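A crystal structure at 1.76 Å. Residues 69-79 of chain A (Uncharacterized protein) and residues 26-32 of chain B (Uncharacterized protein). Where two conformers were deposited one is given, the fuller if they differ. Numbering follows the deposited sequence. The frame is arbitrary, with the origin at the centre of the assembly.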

# COMPACT_ATOMS: atom_id res chain seq x y z
N GLN A 69 11.71 -0.66 8.30
CA GLN A 69 10.82 -1.68 7.72
C GLN A 69 10.22 -2.57 8.80
O GLN A 69 10.89 -2.93 9.77
CB GLN A 69 11.53 -2.52 6.65
CG GLN A 69 11.57 -1.86 5.27
CD GLN A 69 11.61 -2.88 4.13
OE1 GLN A 69 12.36 -3.86 4.17
NE2 GLN A 69 10.81 -2.64 3.10
N ALA A 70 8.96 -2.93 8.64
CA ALA A 70 8.30 -3.83 9.57
C ALA A 70 8.93 -5.22 9.42
O ALA A 70 9.51 -5.53 8.38
CB ALA A 70 6.81 -3.88 9.29
N ASP A 71 8.84 -6.02 10.47
CA ASP A 71 9.26 -7.42 10.41
C ASP A 71 8.42 -8.17 9.36
O ASP A 71 7.24 -7.86 9.16
CB ASP A 71 9.05 -8.08 11.78
CG ASP A 71 7.61 -7.99 12.26
OD1 ASP A 71 7.11 -6.86 12.45
OD2 ASP A 71 6.97 -9.05 12.44
N PRO A 72 9.03 -9.18 8.70
CA PRO A 72 8.32 -10.01 7.73
C PRO A 72 7.03 -10.62 8.29
O PRO A 72 6.07 -10.84 7.54
CB PRO A 72 9.33 -11.12 7.42
CG PRO A 72 10.65 -10.52 7.72
CD PRO A 72 10.41 -9.65 8.91
N GLY A 73 7.00 -10.86 9.60
CA GLY A 73 5.83 -11.42 10.28
C GLY A 73 4.58 -10.56 10.21
O GLY A 73 3.48 -11.05 10.47
N LEU A 74 4.73 -9.28 9.86
CA LEU A 74 3.55 -8.41 9.68
C LEU A 74 2.66 -8.92 8.53
O LEU A 74 1.44 -8.73 8.57
CB LEU A 74 3.93 -6.94 9.47
CG LEU A 74 2.79 -5.91 9.43
CD1 LEU A 74 1.92 -5.97 10.68
CD2 LEU A 74 3.31 -4.49 9.21
N ARG A 75 3.27 -9.56 7.53
CA ARG A 75 2.50 -10.18 6.45
C ARG A 75 1.56 -11.23 6.99
O ARG A 75 0.42 -11.32 6.54
CB ARG A 75 3.41 -10.82 5.40
CG ARG A 75 4.10 -9.81 4.55
CD ARG A 75 4.64 -10.41 3.25
NE ARG A 75 5.19 -9.33 2.43
CZ ARG A 75 6.40 -8.80 2.60
NH1 ARG A 75 7.21 -9.28 3.54
NH2 ARG A 75 6.81 -7.81 1.82
N ASN A 76 2.05 -12.02 7.94
CA ASN A 76 1.25 -13.05 8.60
C ASN A 76 0.11 -12.45 9.39
O ASN A 76 -1.04 -12.89 9.26
CB ASN A 76 2.12 -13.93 9.52
CG ASN A 76 3.00 -14.92 8.75
OD1 ASN A 76 3.26 -16.03 9.23
ND2 ASN A 76 3.48 -14.53 7.56
N ASP A 77 0.41 -11.45 10.21
CA ASP A 77 -0.60 -10.79 11.02
C ASP A 77 -1.67 -10.14 10.13
O ASP A 77 -2.87 -10.23 10.42
CB ASP A 77 0.02 -9.76 11.99
CG ASP A 77 0.80 -10.42 13.13
OD1 ASP A 77 0.91 -11.67 13.12
OD2 ASP A 77 1.32 -9.70 14.02
N LEU A 78 -1.24 -9.50 9.04
CA LEU A 78 -2.19 -8.89 8.12
C LEU A 78 -3.04 -9.90 7.32
O LEU A 78 -4.19 -9.62 6.98
CB LEU A 78 -1.54 -7.82 7.22
CG LEU A 78 -0.94 -6.56 7.89
CD1 LEU A 78 -0.30 -5.63 6.87
CD2 LEU A 78 -1.93 -5.76 8.78
N ALA A 79 -2.50 -11.09 7.04
CA ALA A 79 -3.32 -12.15 6.41
C ALA A 79 -4.51 -12.53 7.32
O ALA A 79 -5.64 -12.72 6.85
CB ALA A 79 -2.46 -13.37 6.08
N ASP B 26 1.75 0.83 -1.41
CA ASP B 26 0.84 -0.04 -0.69
C ASP B 26 1.50 -0.43 0.63
O ASP B 26 2.59 0.07 0.94
CB ASP B 26 0.47 -1.26 -1.54
CG ASP B 26 1.55 -2.35 -1.52
OD1 ASP B 26 2.73 -2.02 -1.27
OD2 ASP B 26 1.20 -3.53 -1.71
N THR B 27 0.90 -1.34 1.39
CA THR B 27 1.48 -1.72 2.69
C THR B 27 2.76 -2.56 2.57
O THR B 27 3.68 -2.40 3.37
CB THR B 27 0.43 -2.42 3.57
OG1 THR B 27 -0.75 -1.59 3.61
CG2 THR B 27 0.95 -2.60 4.97
N SER B 28 2.81 -3.43 1.56
CA SER B 28 3.92 -4.37 1.39
C SER B 28 5.30 -3.71 1.23
O SER B 28 6.32 -4.27 1.66
CB SER B 28 3.63 -5.34 0.22
OG SER B 28 3.76 -4.67 -1.02
N VAL B 29 5.36 -2.51 0.64
CA VAL B 29 6.63 -1.79 0.50
C VAL B 29 7.24 -1.45 1.88
O VAL B 29 8.47 -1.36 2.02
CB VAL B 29 6.55 -0.51 -0.39
CG1 VAL B 29 6.10 -0.85 -1.80
CG2 VAL B 29 5.63 0.55 0.23
N PHE B 30 6.39 -1.26 2.89
CA PHE B 30 6.84 -0.90 4.25
C PHE B 30 7.36 -2.12 5.03
O PHE B 30 8.03 -1.96 6.06
CB PHE B 30 5.72 -0.19 5.05
CG PHE B 30 5.38 1.15 4.54
CD1 PHE B 30 6.03 2.28 5.04
CD2 PHE B 30 4.41 1.32 3.54
CE1 PHE B 30 5.74 3.54 4.56
CE2 PHE B 30 4.12 2.57 3.05
CZ PHE B 30 4.77 3.70 3.56
N ILE B 31 7.08 -3.32 4.54
CA ILE B 31 7.45 -4.55 5.21
C ILE B 31 8.73 -5.18 4.63
O ILE B 31 8.94 -5.15 3.41
CB ILE B 31 6.28 -5.56 5.19
CG1 ILE B 31 4.99 -4.89 5.67
CG2 ILE B 31 6.60 -6.79 6.05
CD1 ILE B 31 3.73 -5.77 5.55
N ALA B 32 9.61 -5.71 5.49
CA ALA B 32 10.81 -6.44 5.01
C ALA B 32 10.42 -7.78 4.36
O ALA B 32 9.55 -8.50 4.87
CB ALA B 32 11.81 -6.68 6.17

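A single beta bridge pins the loop of chain A to the end of the chain B segment. Ala70(A) pairs with Ile31(B), and Ala70(A) spends both its backbone polar groups on the partner: its N donates to Phe30(B) O at 2.9 Å, and its O accepts from Ala32(B) N, also at 2.9 Å. Both bonds are close to straight, and together they bracket Ile31(B).

Amide chemistry extends the pairing at Gln69(A). Its NE2 donates to Val29(B) O at 2.9 Å, satisfying a carbonyl that belongs to a run with helical phi/psi but without regular helical bonding. NE2 also lies 3.1 Å from Ile31(B) O, but the angle there is too poor for a hydrogen bond.

Beyond the bridge, chain A makes a type I turn from Asp71(A) to Leu74(A), closed by Leu74(A) N to Asp71(A) O at 3.0 Å, and runs on into a helix. Leu74(A), Arg75(A) and, one helical turn on, Leu78(A) meet the chain B segment. Ile31(B) is the apolar centre: its CD1 lies 3.9 Å from Leu74(A) CD2 and 4.2 Å from Leu78(A) CD1, while its CG1 sits 4.2 Å from Ala70(A) CB. Leu78(A) CD1 also reaches Thr27(B) CG2 at 3.8 Å.

Arg75(A) combines two kinds of contact. At the edge of its guanidinium, NH1 donates to Ala32(B) O at 2.8 Å; over one face lies Ile31(B) CG2, 3.6 Å from NH1. The planar group thus covers a methyl while directing an N-H in its own plane to a carbonyl.

On chain B, Asp26(B) OD1 accepts from Ser28(B) OG at 2.9 Å and from Val29(B) N at 3.3 Å, tying together the start of the segment, though Asp26(B) itself makes no contact with chain A's stretch. The rule is economical: two backbone bonds make the bridge, and one isoleucine meets most of the apolar side chains.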